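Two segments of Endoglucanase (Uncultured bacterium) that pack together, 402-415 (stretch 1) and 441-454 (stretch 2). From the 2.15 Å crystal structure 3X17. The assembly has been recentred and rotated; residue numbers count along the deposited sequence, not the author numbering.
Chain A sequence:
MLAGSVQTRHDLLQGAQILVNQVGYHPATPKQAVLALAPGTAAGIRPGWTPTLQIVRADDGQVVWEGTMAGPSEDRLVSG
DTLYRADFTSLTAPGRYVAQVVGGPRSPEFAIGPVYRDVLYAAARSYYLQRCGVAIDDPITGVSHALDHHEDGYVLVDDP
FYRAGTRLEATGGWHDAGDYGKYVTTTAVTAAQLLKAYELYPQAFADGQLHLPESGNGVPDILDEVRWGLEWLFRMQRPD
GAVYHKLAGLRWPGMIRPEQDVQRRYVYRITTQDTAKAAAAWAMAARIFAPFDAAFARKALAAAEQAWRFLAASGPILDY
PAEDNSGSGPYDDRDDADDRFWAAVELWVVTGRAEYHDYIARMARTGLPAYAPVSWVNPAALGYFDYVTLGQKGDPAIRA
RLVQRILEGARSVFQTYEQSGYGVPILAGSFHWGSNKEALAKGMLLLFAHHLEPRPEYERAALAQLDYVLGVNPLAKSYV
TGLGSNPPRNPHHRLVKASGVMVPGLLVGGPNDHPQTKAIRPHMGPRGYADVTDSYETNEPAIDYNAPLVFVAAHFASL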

# COMPACT_ATOMS: atom_id res chain seq x y z
N LEU A 402 23.11 4.85 7.27
CA LEU A 402 21.77 4.82 6.69
C LEU A 402 21.80 4.33 5.25
O LEU A 402 21.01 3.47 4.86
CB LEU A 402 21.13 6.21 6.78
CG LEU A 402 20.98 6.75 8.21
CD1 LEU A 402 20.35 8.13 8.24
CD2 LEU A 402 20.24 5.77 9.11
N VAL A 403 22.80 4.79 4.49
CA VAL A 403 22.91 4.44 3.08
C VAL A 403 23.12 2.94 2.96
O VAL A 403 22.41 2.26 2.21
CB VAL A 403 24.05 5.23 2.34
CG1 VAL A 403 24.38 4.57 1.02
CG2 VAL A 403 23.62 6.68 2.07
N GLN A 404 24.13 2.43 3.67
CA GLN A 404 24.45 1.00 3.68
C GLN A 404 23.23 0.11 4.02
O GLN A 404 23.02 -0.93 3.39
CB GLN A 404 25.60 0.75 4.67
CG GLN A 404 25.74 -0.71 5.10
CD GLN A 404 25.46 -0.94 6.58
OE1 GLN A 404 25.40 -2.09 7.03
NE2 GLN A 404 25.30 0.15 7.35
N ARG A 405 22.45 0.50 5.03
CA ARG A 405 21.22 -0.23 5.34
C ARG A 405 20.19 -0.18 4.22
O ARG A 405 19.58 -1.20 3.88
CB ARG A 405 20.64 0.22 6.68
CG ARG A 405 21.66 0.14 7.79
CD ARG A 405 21.10 -0.46 9.05
NE ARG A 405 22.01 -1.43 9.64
CZ ARG A 405 23.02 -1.15 10.46
NH1 ARG A 405 23.31 0.11 10.80
NH2 ARG A 405 23.75 -2.15 10.95
N ILE A 406 20.09 0.96 3.54
CA ILE A 406 19.16 1.07 2.42
C ILE A 406 19.54 0.10 1.29
O ILE A 406 18.68 -0.60 0.73
CB ILE A 406 19.07 2.52 1.91
CG1 ILE A 406 18.38 3.39 2.95
CG2 ILE A 406 18.30 2.57 0.58
CD1 ILE A 406 18.38 4.89 2.63
N LEU A 407 20.84 0.02 0.99
CA LEU A 407 21.29 -0.83 -0.11
C LEU A 407 21.24 -2.32 0.24
O LEU A 407 20.89 -3.16 -0.60
CB LEU A 407 22.69 -0.43 -0.60
CG LEU A 407 22.83 1.04 -1.05
CD1 LEU A 407 24.33 1.36 -1.25
CD2 LEU A 407 22.05 1.34 -2.35
N GLU A 408 21.55 -2.62 1.50
CA GLU A 408 21.41 -3.98 2.02
C GLU A 408 19.93 -4.45 2.01
O GLU A 408 19.64 -5.57 1.57
CB GLU A 408 22.07 -4.09 3.42
CG GLU A 408 21.94 -5.46 4.08
CD GLU A 408 22.50 -6.62 3.23
OE1 GLU A 408 23.37 -6.37 2.36
OE2 GLU A 408 22.06 -7.78 3.43
N GLY A 409 19.00 -3.58 2.39
CA GLY A 409 17.57 -3.92 2.37
C GLY A 409 17.08 -4.31 0.99
O GLY A 409 16.49 -5.39 0.78
N ALA A 410 17.42 -3.50 0.00
CA ALA A 410 17.08 -3.84 -1.35
C ALA A 410 17.75 -5.16 -1.70
O ALA A 410 17.13 -6.03 -2.32
CB ALA A 410 17.51 -2.73 -2.29
N ARG A 411 18.98 -5.36 -1.25
CA ARG A 411 19.72 -6.55 -1.65
C ARG A 411 19.06 -7.83 -1.13
O ARG A 411 18.74 -8.73 -1.91
CB ARG A 411 21.21 -6.48 -1.25
CG ARG A 411 22.16 -6.97 -2.35
CD ARG A 411 23.63 -6.92 -1.93
NE ARG A 411 24.05 -5.55 -1.66
CZ ARG A 411 24.58 -5.14 -0.51
NH1 ARG A 411 24.84 -6.02 0.45
NH2 ARG A 411 24.87 -3.86 -0.32
N SER A 412 18.74 -7.88 0.16
CA SER A 412 17.93 -9.01 0.63
C SER A 412 16.59 -9.16 -0.11
O SER A 412 16.22 -10.27 -0.47
CB SER A 412 17.75 -9.00 2.15
OG SER A 412 17.13 -7.80 2.54
N VAL A 413 15.87 -8.06 -0.36
CA VAL A 413 14.65 -8.18 -1.15
C VAL A 413 14.94 -8.83 -2.51
O VAL A 413 14.27 -9.79 -2.89
CB VAL A 413 13.89 -6.84 -1.32
CG1 VAL A 413 12.77 -7.01 -2.32
CG2 VAL A 413 13.33 -6.39 0.02
N PHE A 414 15.93 -8.30 -3.23
CA PHE A 414 16.28 -8.80 -4.55
C PHE A 414 16.62 -10.29 -4.56
O PHE A 414 16.20 -11.03 -5.45
CB PHE A 414 17.42 -8.01 -5.15
CG PHE A 414 17.62 -8.27 -6.63
CD1 PHE A 414 16.71 -7.78 -7.55
CD2 PHE A 414 18.64 -9.12 -7.07
CE1 PHE A 414 16.83 -8.08 -8.91
CE2 PHE A 414 18.77 -9.42 -8.43
CZ PHE A 414 17.86 -8.90 -9.34
N GLN A 415 17.33 -10.74 -3.52
CA GLN A 415 17.65 -12.16 -3.40
C GLN A 415 16.42 -13.05 -3.26
O GLN A 415 16.37 -14.17 -3.82
CB GLN A 415 18.58 -12.38 -2.21
CG GLN A 415 18.51 -13.79 -1.65
CD GLN A 415 19.50 -14.03 -0.51
OE1 GLN A 415 19.44 -15.06 0.17
NE2 GLN A 415 20.41 -13.09 -0.30
N ALA A 441 5.53 -3.02 -0.76
CA ALA A 441 6.40 -2.28 0.15
C ALA A 441 7.86 -2.70 -0.07
O ALA A 441 8.76 -1.89 0.10
CB ALA A 441 6.00 -2.53 1.61
N LYS A 442 8.09 -3.98 -0.36
CA LYS A 442 9.42 -4.45 -0.75
C LYS A 442 9.85 -3.93 -2.12
O LYS A 442 11.03 -3.66 -2.35
CB LYS A 442 9.52 -5.98 -0.72
CG LYS A 442 9.55 -6.57 0.67
CD LYS A 442 9.46 -8.13 0.62
CE LYS A 442 9.84 -8.74 1.99
NZ LYS A 442 9.84 -10.25 1.98
N GLY A 443 8.88 -3.78 -3.02
CA GLY A 443 9.07 -3.03 -4.25
C GLY A 443 9.59 -1.63 -3.97
O GLY A 443 10.52 -1.15 -4.63
N MET A 444 8.97 -0.99 -2.99
CA MET A 444 9.40 0.33 -2.53
C MET A 444 10.85 0.35 -2.03
O MET A 444 11.57 1.25 -2.36
CB MET A 444 8.44 0.88 -1.46
CG MET A 444 8.71 2.35 -1.07
SD MET A 444 7.84 2.80 0.46
CE MET A 444 6.13 2.66 -0.05
N LEU A 445 11.29 -0.65 -1.27
CA LEU A 445 12.70 -0.67 -0.86
C LEU A 445 13.67 -0.83 -2.03
O LEU A 445 14.73 -0.19 -2.05
CB LEU A 445 13.01 -1.70 0.23
CG LEU A 445 12.12 -1.70 1.48
CD1 LEU A 445 12.50 -2.88 2.36
CD2 LEU A 445 12.19 -0.38 2.25
N LEU A 446 13.30 -1.64 -3.02
CA LEU A 446 14.07 -1.73 -4.28
C LEU A 446 14.16 -0.36 -4.96
O LEU A 446 15.26 0.08 -5.30
CB LEU A 446 13.45 -2.73 -5.25
CG LEU A 446 13.46 -4.18 -4.76
CD1 LEU A 446 12.44 -5.01 -5.54
CD2 LEU A 446 14.86 -4.78 -4.90
N LEU A 447 13.05 0.36 -5.03
CA LEU A 447 13.07 1.66 -5.63
C LEU A 447 13.86 2.68 -4.81
O LEU A 447 14.40 3.61 -5.38
CB LEU A 447 11.66 2.18 -5.92
CG LEU A 447 10.88 1.42 -7.00
CD1 LEU A 447 9.44 1.92 -7.10
CD2 LEU A 447 11.59 1.46 -8.36
N PHE A 448 13.88 2.55 -3.49
CA PHE A 448 14.69 3.49 -2.69
C PHE A 448 16.18 3.33 -3.06
O PHE A 448 16.89 4.32 -3.24
CB PHE A 448 14.54 3.24 -1.19
CG PHE A 448 13.26 3.78 -0.58
CD1 PHE A 448 12.46 4.70 -1.27
CD2 PHE A 448 12.87 3.40 0.69
CE1 PHE A 448 11.29 5.20 -0.69
CE2 PHE A 448 11.71 3.93 1.29
CZ PHE A 448 10.92 4.83 0.59
N ALA A 449 16.63 2.08 -3.12
CA ALA A 449 18.01 1.75 -3.45
C ALA A 449 18.35 2.17 -4.88
O ALA A 449 19.32 2.88 -5.12
CB ALA A 449 18.26 0.22 -3.25
N HIS A 450 17.45 1.86 -5.80
CA HIS A 450 17.52 2.35 -7.16
C HIS A 450 17.71 3.87 -7.23
O HIS A 450 18.38 4.38 -8.12
CB HIS A 450 16.28 1.95 -7.95
CG HIS A 450 16.28 2.44 -9.37
ND1 HIS A 450 17.18 1.98 -10.31
CD2 HIS A 450 15.51 3.36 -10.00
CE1 HIS A 450 16.92 2.55 -11.48
NE2 HIS A 450 15.94 3.42 -11.31
N HIS A 451 17.07 4.58 -6.31
CA HIS A 451 17.14 6.02 -6.33
C HIS A 451 18.53 6.52 -5.89
O HIS A 451 19.02 7.56 -6.38
CB HIS A 451 16.04 6.62 -5.47
CG HIS A 451 15.95 8.11 -5.56
ND1 HIS A 451 16.74 8.96 -4.81
CD2 HIS A 451 15.23 8.91 -6.39
CE1 HIS A 451 16.50 10.21 -5.15
NE2 HIS A 451 15.60 10.21 -6.12
N LEU A 452 19.17 5.79 -4.98
CA LEU A 452 20.52 6.17 -4.49
C LEU A 452 21.61 5.77 -5.50
O LEU A 452 22.64 6.44 -5.61
CB LEU A 452 20.81 5.47 -3.17
CG LEU A 452 19.99 5.85 -1.93
CD1 LEU A 452 20.65 5.18 -0.78
CD2 LEU A 452 19.95 7.37 -1.71
N GLU A 453 21.32 4.73 -6.26
CA GLU A 453 22.29 3.97 -7.02
C GLU A 453 21.50 3.26 -8.13
O GLU A 453 20.94 2.17 -7.90
CB GLU A 453 22.92 2.93 -6.09
CG GLU A 453 24.32 2.48 -6.43
CD GLU A 453 24.86 1.48 -5.40
OE1 GLU A 453 24.49 0.27 -5.45
OE2 GLU A 453 25.62 1.91 -4.49
N PRO A 454 21.37 3.91 -9.30
CA PRO A 454 20.46 3.35 -10.32
C PRO A 454 20.89 1.95 -10.71
O PRO A 454 22.08 1.64 -10.71
CB PRO A 454 20.61 4.34 -11.49
CG PRO A 454 20.88 5.69 -10.79
CD PRO A 454 21.78 5.29 -9.61
O HOH W 1 15.88 -0.28 0.28

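The contact is mainly helix against helix, 402-415 with 441-452; E453, at phi/psi -159/91, has left helical geometry but still takes part. The axes approach to 8.2 Å, and their N-to-C directions differ by 131°, so the helices run in broadly opposing senses but cross obliquely. The CA spacings record this crossing: the CA atoms of A410 and L446 lie 4.7 Å apart and those of L407 and A449 5.3 Å, whereas the pairs toward the ends open to 6.4 Å between the CA atoms of V413 and K442 and 8.1 Å between those of V403 and L452.

Small residues occupy the tight point. A410 CB lies 3.2 Å from A449 CB, short for two methyl carbons, and A410 CB also comes within 3.8 Å of L445 O. No direct hydrogen bond links the stretches; instead, one water donates to I406 O at 2.9 Å and to L445 O at 2.6 Å. Both carbonyls also accept i+4 backbone bonds, from A410 N to I406 O (3.2 Å) and from A449 N to L445 O (3.1 Å), so the water bridges the helices without interrupting either helical bond.

Mostly apolar side chains pack to both sides of this point. Toward V403, L452 CD1 is 3.8 Å from I406 CG2 and 4.2 Å from V403 CG1. L407 starts sideways, but its end, in the m, t rotamer, comes nearer, with CD2 4.1 Å from A449 CB and CD1 3.5 Å from E453 OE2, a methyl against a carboxylate oxygen and not a hydrogen bond. Toward V413, that residue's CG1 packs 3.8 Å from both L446 CG and K442 CB, while L446 CD2 reaches 3.7 Å from A410 O and sits near the plane of the F414 ring, at its edge. The salt bridge lies within stretch 1: R411 NH1 to E408 OE1, 2.4 Å, unusually short. Both CA-to-CB bonds point away from the partner helix; the end of R411 comes nearer, though no closer than 6.6 Å.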